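Local coordinates for CCHC-type domain-containing protein (Trypanosoma brucei brucei, PDB 7C45), which is an RNase D-type nuclease that binds oligouridine RNA, probably trims guide RNAs by 3'-5' exonuclease action, and carries two zinc-binding CCHC modules, at residues V29-Q33 against D86-L90; L122-F127 against Y201-N205. All blocks are in the same frame, centred on the assembly; numbering follows the deposited sequence.

Contact 1: residues V29-Q33 against D86-L90; sequences VTSLQ and DMQSL
In the RNase H-like fold of the 3'-5' exonucleases, helices lie side by side against a central mixed sheet, as two do here. Residues 29-33 belong to helix 22-33 and residues 86-90 to helix 80-92. The short segments run almost parallel, at 10° between their N-to-C directions, with axes 10.4 Å apart at closest approach. The CA atoms of V29 and M87 lie 6.6 Å apart, those of Q33 and L90 6.7 Å. Q33 N hydrogen-bonds to V29 O at 2.8 Å in a regular turn, whereas the second helix is kinked, S89 N hydrogen-bonding to D86 O at 3.2 Å.

The surfaces fit through apolar contacts, burying 263 Å². V29 (chi1 t) is the bump on the first helix and fits between D86 and M87: its CG1 sits 4.0 Å from D86 CB and its CG2 3.7 Å from M87 SD. M87, all three chi angles m, starts off sideways but curls back, bringing its CE to 4.0 Å from L32 CD1. The sheet lies beneath: L32 and L90 both touch I38, and L32 and M87 both touch F73. At the exposed margin, the D86 side chain is about 4 Å from that of K26 and about 7 Å from that of H22; the three bind zinc in another structure of this protein, absent here. Complementing V29 is the bump of L90 (chi1 t, chi2 t), whose CD1 enters the hollow between V29, L32 and Q33, 4.3 Å from V29 O, 4.1 Å from Q33 N and 3.4 Å from L32 CB.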
ATOM      1  N   VAL A  29      -2.964  -3.756  21.291  1.00 16.41           N
ATOM      2  CA  VAL A  29      -3.748  -2.526  21.292  1.00 16.35           C
ATOM      3  C   VAL A  29      -3.040  -1.423  22.077  1.00 16.78           C
ATOM      4  O   VAL A  29      -2.939  -0.284  21.614  1.00 16.81           O
ATOM      5  CB  VAL A  29      -5.152  -2.796  21.856  1.00 16.25           C
ATOM      6  CG1 VAL A  29      -5.850  -1.510  22.158  1.00 17.06           C
ATOM      7  CG2 VAL A  29      -5.957  -3.625  20.850  1.00 15.84           C
ATOM      8  N   THR A  30      -2.566  -1.738  23.286  1.00 17.17           N
ATOM      9  CA  THR A  30      -1.837  -0.723  24.051  1.00 18.04           C
ATOM     10  C   THR A  30      -0.636  -0.181  23.267  1.00 17.76           C
ATOM     11  O   THR A  30      -0.373   1.024  23.287  1.00 18.00           O
ATOM     12  CB  THR A  30      -1.394  -1.278  25.400  1.00 18.12           C
ATOM     13  OG1 THR A  30      -2.525  -1.758  26.115  1.00 19.58           O
ATOM     14  CG2 THR A  30      -0.727  -0.191  26.217  1.00 18.70           C
ATOM     15  N   SER A  31       0.098  -1.040  22.560  1.00 17.61           N
ATOM     16  CA  SER A  31       1.221  -0.550  21.755  1.00 17.70           C
ATOM     17  C   SER A  31       0.750   0.393  20.659  1.00 17.37           C
ATOM     18  O   SER A  31       1.251   1.515  20.519  1.00 17.60           O
ATOM     19  CB  SER A  31       1.973  -1.717  21.140  1.00 17.73           C
ATOM     20  OG  SER A  31       2.967  -1.246  20.249  1.00 19.83           O
ATOM     21  N   LEU A  32      -0.229  -0.046  19.870  1.00 16.89           N
ATOM     22  CA  LEU A  32      -0.686   0.781  18.763  1.00 16.60           C
ATOM     23  C   LEU A  32      -1.311   2.075  19.251  1.00 16.79           C
ATOM     24  O   LEU A  32      -1.294   3.076  18.530  1.00 16.77           O
ATOM     25  CB  LEU A  32      -1.688   0.006  17.911  1.00 16.12           C
ATOM     26  CG  LEU A  32      -1.171  -1.224  17.217  1.00 15.94           C
ATOM     27  CD1 LEU A  32      -2.359  -2.011  16.655  1.00 15.56           C
ATOM     28  CD2 LEU A  32      -0.176  -0.857  16.120  1.00 15.91           C
ATOM     29  N   GLN A  33      -1.853   2.079  20.475  1.00 17.03           N
ATOM     30  CA  GLN A  33      -2.432   3.299  21.034  1.00 23.04           C
ATOM     31  C   GLN A  33      -1.424   4.429  21.159  1.00 18.23           C
ATOM     32  O   GLN A  33      -1.816   5.602  21.171  1.00 22.88           O
ATOM     33  CB  GLN A  33      -3.038   3.015  22.401  1.00 22.22           C
ATOM     34  CG  GLN A  33      -4.419   2.467  22.286  1.00 25.12           C
ATOM     35  CD  GLN A  33      -5.022   2.123  23.615  1.00 28.57           C
ATOM     36  OE1 GLN A  33      -4.325   1.934  24.604  1.00 30.48           O
ATOM     37  NE2 GLN A  33      -6.340   2.018  23.639  1.00 39.94           N
ATOM     38  N   ASP A  86     -11.667  -3.035  21.196  1.00 20.05           N
ATOM     39  CA  ASP A  86     -10.875  -1.823  21.369  1.00 24.81           C
ATOM     40  C   ASP A  86     -10.223  -1.332  20.080  1.00 19.26           C
ATOM     41  O   ASP A  86      -9.953  -0.126  19.960  1.00 17.31           O
ATOM     42  CB  ASP A  86      -9.794  -2.033  22.445  1.00 23.57           C
ATOM     43  CG  ASP A  86     -10.360  -1.993  23.866  1.00 30.04           C
ATOM     44  OD1 ASP A  86     -11.545  -1.621  24.038  1.00 22.82           O
ATOM     45  OD2 ASP A  86      -9.610  -2.320  24.806  1.00 26.42           O
ATOM     46  N   MET A  87      -9.999  -2.206  19.097  1.00 16.92           N
ATOM     47  CA  MET A  87      -9.354  -1.730  17.871  1.00 16.39           C
ATOM     48  C   MET A  87     -10.201  -0.691  17.144  1.00 15.06           C
ATOM     49  O   MET A  87      -9.652   0.166  16.443  1.00 15.06           O
ATOM     50  CB  MET A  87      -9.037  -2.901  16.937  1.00 14.86           C
ATOM     51  CG  MET A  87      -7.874  -3.758  17.382  1.00 14.96           C
ATOM     52  SD  MET A  87      -6.277  -2.912  17.219  1.00 18.22           S
ATOM     53  CE  MET A  87      -6.125  -2.814  15.442  1.00 14.83           C
ATOM     54  N   GLN A  88     -11.530  -0.742  17.285  1.00 15.07           N
ATOM     55  CA  GLN A  88     -12.371   0.193  16.534  1.00 15.09           C
ATOM     56  C   GLN A  88     -12.081   1.637  16.924  1.00 17.18           C
ATOM     57  O   GLN A  88     -12.124   2.539  16.085  1.00 16.86           O
ATOM     58  CB  GLN A  88     -13.853  -0.132  16.731  1.00 18.59           C
ATOM     59  CG  GLN A  88     -14.346  -0.026  18.154  1.00 27.95           C
ATOM     60  CD  GLN A  88     -15.780  -0.485  18.301  1.00 45.98           C
ATOM     61  OE1 GLN A  88     -16.611  -0.245  17.422  1.00 47.67           O
ATOM     62  NE2 GLN A  88     -16.081  -1.159  19.414  1.00 47.73           N
ATOM     63  N   SER A  89     -11.770   1.875  18.196  1.00 15.64           N
ATOM     64  CA  SER A  89     -11.514   3.240  18.628  1.00 16.00           C
ATOM     65  C   SER A  89     -10.231   3.781  18.010  1.00 15.99           C
ATOM     66  O   SER A  89     -10.163   4.936  17.590  1.00 18.60           O
ATOM     67  CB  SER A  89     -11.443   3.278  20.151  1.00 21.92           C
ATOM     68  OG  SER A  89     -11.075   4.555  20.590  1.00 28.37           O
ATOM     69  N   LEU A  90      -9.205   2.957  17.957  1.00 15.82           N
ATOM     70  CA  LEU A  90      -7.962   3.351  17.329  1.00 15.81           C
ATOM     71  C   LEU A  90      -8.149   3.560  15.826  1.00 15.54           C
ATOM     72  O   LEU A  90      -7.618   4.518  15.247  1.00 15.64           O
ATOM     73  CB  LEU A  90      -6.947   2.267  17.643  1.00 21.35           C
ATOM     74  CG  LEU A  90      -5.493   2.181  17.281  1.00 35.28           C
ATOM     75  CD1 LEU A  90      -4.971   1.038  18.101  1.00 35.34           C
ATOM     76  CD2 LEU A  90      -5.394   1.862  15.827  1.00 36.99           C
TER

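Contact 2: residues L122-F127 against Y201-N205; sequences LDLQVF and YLVGN. With nucleotides of chain B.
F127, its chi1 between rotamer wells at -148°, meets a helix end unusually: its CZ lies 3.4 Å from L202 O, while L202 CB sits over one ring face, 4.4 Å from F127 CD2. The nearest CA pair is F127 and L202, 7.6 Å apart. Strand 121-123 passes directly into helix 124-136, N-capped by D123, whose OD1 accepts from V126 N at 3.3 Å and weakly from Q125 N. Helix 182-202 ends at L202. V203 turns extended (phi/psi -103/134), G204 has positive phi, and N205 ND2 hydrogen-bonds back to Y201 O at 3.1 Å. V203 CG2 fills the gap, 3.7 Å from L122 CD2 and 4.3 Å from L124 CD2; L124 CD2 lies 4.4 Å from L202 CD1. Q125 points away, its NE2 donating to O2' of U8 of chain B at 2.8 Å, so the apolar packing backs an RNA-contacting helix turn. Around it, L122 pairs with strand 97-100, L124 leans on helix 182-202, and F127 rests against V212 and V215 of helix 212-226.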
ATOM      1  N   LEU A 122      -4.207   7.345   4.925  1.00 16.32           N
ATOM      2  CA  LEU A 122      -3.353   7.791   3.829  1.00 14.75           C
ATOM      3  C   LEU A 122      -2.985   6.575   3.004  1.00 14.47           C
ATOM      4  O   LEU A 122      -2.375   5.641   3.526  1.00 14.40           O
ATOM      5  CB  LEU A 122      -2.091   8.477   4.356  1.00 14.99           C
ATOM      6  CG  LEU A 122      -1.134   8.981   3.279  1.00 15.03           C
ATOM      7  CD1 LEU A 122      -1.829  10.050   2.488  1.00 15.56           C
ATOM      8  CD2 LEU A 122       0.092   9.588   3.979  1.00 15.93           C
ATOM      9  N   ASP A 123      -3.346   6.588   1.719  1.00 14.37           N
ATOM     10  CA  ASP A 123      -3.127   5.455   0.828  1.00 14.16           C
ATOM     11  C   ASP A 123      -1.865   5.737   0.023  1.00 14.19           C
ATOM     12  O   ASP A 123      -1.839   6.643  -0.816  1.00 14.27           O
ATOM     13  CB  ASP A 123      -4.346   5.247  -0.068  1.00 14.09           C
ATOM     14  CG  ASP A 123      -4.225   4.032  -0.968  1.00 13.94           C
ATOM     15  OD1 ASP A 123      -3.123   3.608  -1.321  1.00 13.91           O
ATOM     16  OD2 ASP A 123      -5.294   3.499  -1.337  1.00 14.86           O
ATOM     17  N   LEU A 124      -0.805   4.986   0.298  1.00 14.17           N
ATOM     18  CA  LEU A 124       0.477   5.311  -0.324  1.00 14.26           C
ATOM     19  C   LEU A 124       0.502   4.944  -1.804  1.00 14.16           C
ATOM     20  O   LEU A 124       1.261   5.544  -2.582  1.00 14.24           O
ATOM     21  CB  LEU A 124       1.610   4.618   0.422  1.00 14.35           C
ATOM     22  CG  LEU A 124       1.850   5.109   1.850  1.00 14.53           C
ATOM     23  CD1 LEU A 124       3.112   4.440   2.402  1.00 17.47           C
ATOM     24  CD2 LEU A 124       1.938   6.647   1.949  1.00 14.74           C
ATOM     25  N   GLN A 125      -0.294   3.961  -2.223  1.00 14.02           N
ATOM     26  CA  GLN A 125      -0.405   3.710  -3.659  1.00 13.99           C
ATOM     27  C   GLN A 125      -0.986   4.921  -4.361  1.00 14.04           C
ATOM     28  O   GLN A 125      -0.471   5.358  -5.400  1.00 14.09           O
ATOM     29  CB  GLN A 125      -1.282   2.489  -3.933  1.00 13.91           C
ATOM     30  CG  GLN A 125      -1.285   2.062  -5.392  1.00 13.94           C
ATOM     31  CD  GLN A 125      -2.325   0.991  -5.685  1.00 13.94           C
ATOM     32  OE1 GLN A 125      -3.503   1.184  -5.438  1.00 13.92           O
ATOM     33  NE2 GLN A 125      -1.875  -0.155  -6.185  1.00 14.01           N
ATOM     34  N   VAL A 126      -2.060   5.480  -3.794  1.00 14.06           N
ATOM     35  CA  VAL A 126      -2.655   6.710  -4.319  1.00 14.19           C
ATOM     36  C   VAL A 126      -1.632   7.850  -4.305  1.00 14.34           C
ATOM     37  O   VAL A 126      -1.543   8.627  -5.267  1.00 14.44           O
ATOM     38  CB  VAL A 126      -3.927   7.071  -3.533  1.00 14.26           C
ATOM     39  CG1 VAL A 126      -4.485   8.398  -3.978  1.00 14.48           C
ATOM     40  CG2 VAL A 126      -4.991   5.985  -3.736  1.00 14.73           C
ATOM     41  N   PHE A 127      -0.861   7.971  -3.213  1.00 14.39           N
ATOM     42  CA  PHE A 127       0.211   8.972  -3.143  1.00 14.58           C
ATOM     43  C   PHE A 127       1.135   8.851  -4.351  1.00 14.56           C
ATOM     44  O   PHE A 127       1.408   9.838  -5.051  1.00 14.71           O
ATOM     45  CB  PHE A 127       0.999   8.812  -1.834  1.00 14.67           C
ATOM     46  CG  PHE A 127       1.562  10.117  -1.273  1.00 14.98           C
ATOM     47  CD1 PHE A 127       2.165  11.037  -2.096  1.00 15.14           C
ATOM     48  CD2 PHE A 127       1.448  10.405   0.073  1.00 15.15           C
ATOM     49  CE1 PHE A 127       2.694  12.236  -1.584  1.00 15.50           C
ATOM     50  CE2 PHE A 127       1.944  11.606   0.607  1.00 16.50           C
ATOM     51  CZ  PHE A 127       2.565  12.520  -0.236  1.00 15.70           C
ATOM     52  N   TYR A 201       9.678   7.832   2.927  1.00 16.45           N
ATOM     53  CA  TYR A 201      10.106   8.493   1.714  1.00 18.40           C
ATOM     54  C   TYR A 201       9.068   9.469   1.192  1.00 20.35           C
ATOM     55  O   TYR A 201       9.432  10.486   0.601  1.00 21.00           O
ATOM     56  CB  TYR A 201      10.400   7.462   0.628  1.00 17.03           C
ATOM     57  CG  TYR A 201      11.627   6.620   0.866  1.00 22.36           C
ATOM     58  CD1 TYR A 201      11.566   5.462   1.643  1.00 17.62           C
ATOM     59  CD2 TYR A 201      12.840   6.972   0.309  1.00 19.04           C
ATOM     60  CE1 TYR A 201      12.677   4.692   1.847  1.00 18.74           C
ATOM     61  CE2 TYR A 201      13.952   6.210   0.512  1.00 23.39           C
ATOM     62  CZ  TYR A 201      13.869   5.071   1.267  1.00 24.87           C
ATOM     63  OH  TYR A 201      14.990   4.318   1.453  1.00 28.49           O
ATOM     64  N   LEU A 202       7.782   9.171   1.388  1.00 17.06           N
ATOM     65  CA  LEU A 202       6.714   9.912   0.735  1.00 15.81           C
ATOM     66  C   LEU A 202       6.093  10.978   1.617  1.00 21.27           C
ATOM     67  O   LEU A 202       5.611  11.986   1.096  1.00 25.59           O
ATOM     68  CB  LEU A 202       5.626   8.937   0.262  1.00 15.40           C
ATOM     69  CG  LEU A 202       6.032   8.016  -0.899  1.00 19.37           C
ATOM     70  CD1 LEU A 202       4.992   6.911  -1.185  1.00 14.88           C
ATOM     71  CD2 LEU A 202       6.312   8.834  -2.170  1.00 20.08           C
ATOM     72  N   VAL A 203       6.102  10.785   2.931  1.00 20.10           N
ATOM     73  CA  VAL A 203       5.408  11.647   3.876  1.00 25.29           C
ATOM     74  C   VAL A 203       6.427  12.550   4.548  1.00 34.93           C
ATOM     75  O   VAL A 203       7.493  12.086   4.978  1.00 31.24           O
ATOM     76  CB  VAL A 203       4.638  10.812   4.915  1.00 27.68           C
ATOM     77  CG1 VAL A 203       3.790  11.697   5.803  1.00 34.45           C
ATOM     78  CG2 VAL A 203       3.794   9.791   4.215  1.00 24.87           C
ATOM     79  N   GLY A 204       6.106  13.838   4.638  1.00 38.66           N
ATOM     80  CA  GLY A 204       7.008  14.784   5.260  1.00 44.77           C
ATOM     81  C   GLY A 204       8.313  14.961   4.529  1.00 45.77           C
ATOM     82  O   GLY A 204       9.285  15.434   5.118  1.00 50.46           O
ATOM     83  N   ASN A 205       8.371  14.572   3.259  1.00 46.19           N
ATOM     84  CA  ASN A 205       9.556  14.778   2.435  1.00 40.00           C
ATOM     85  C   ASN A 205       9.364  16.087   1.690  1.00 40.12           C
ATOM     86  O   ASN A 205       8.539  16.172   0.776  1.00 37.95           O
ATOM     87  CB  ASN A 205       9.775  13.617   1.470  1.00 36.02           C
ATOM     88  CG  ASN A 205      11.053  13.761   0.665  1.00 37.81           C
ATOM     89  OD1 ASN A 205      11.569  14.860   0.485  1.00 43.35           O
ATOM     90  ND2 ASN A 205      11.558  12.650   0.157  1.00 35.32           N
TER
ATOM     91  P     U B   8      -1.233  -4.901 -11.516  1.00 24.78           P
ATOM     92  OP1   U B   8      -2.206  -5.623 -12.364  1.00 41.08           O
ATOM     93  OP2   U B   8      -0.294  -3.960 -12.176  1.00 22.02           O
ATOM     94  O5'   U B   8      -2.079  -4.207 -10.374  1.00 24.26           O
ATOM     95  C5'   U B   8      -1.673  -2.979  -9.806  1.00 17.80           C
ATOM     96  C4'   U B   8      -2.599  -2.586  -8.694  1.00 14.41           C
ATOM     97  O4'   U B   8      -3.945  -2.452  -9.208  1.00 14.48           O
ATOM     98  C3'   U B   8      -2.738  -3.571  -7.547  1.00 16.00           C
ATOM     99  O3'   U B   8      -1.675  -3.453  -6.625  1.00 17.03           O
ATOM    100  C2'   U B   8      -4.092  -3.199  -6.961  1.00 19.22           C
ATOM    101  O2'   U B   8      -3.993  -2.017  -6.170  1.00 14.11           O
ATOM    102  C1'   U B   8      -4.872  -2.846  -8.229  1.00 14.42           C
ATOM    103  N1    U B   8      -5.630  -3.991  -8.787  1.00 14.66           N
ATOM    104  C2    U B   8      -6.845  -4.279  -8.224  1.00 16.46           C
ATOM    105  O2    U B   8      -7.274  -3.665  -7.268  1.00 19.90           O
ATOM    106  N3    U B   8      -7.513  -5.336  -8.808  1.00 16.26           N
ATOM    107  C4    U B   8      -7.063  -6.060  -9.901  1.00 26.27           C
ATOM    108  O4    U B   8      -7.748  -6.981 -10.354  1.00 32.60           O
ATOM    109  C5    U B   8      -5.798  -5.665 -10.437  1.00 25.53           C
ATOM    110  C6    U B   8      -5.137  -4.655  -9.873  1.00 22.00           C
TER

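The principle illustrated is that a single nuclease domain can join sequence-distant elements at well separated points around one sheet. Contact 1 closes before contact 2 opens along the chain; their centres are about 23 Å apart and their nearest atoms about 11 Å, without touching. Contact 1 packs two helices over strands 37-44 and 70-74, whereas contact 2 ties the edge strand 121-123 and its following helix to the end of helix 182-202. Strand 37-44, against which contact 1 lies, carries the calcium ligands D41 and E43; helix 182-202 carries the third, D191. Contact 2 also meets RNA, whereas the nearest atom of contact 1 is about 16 Å from it.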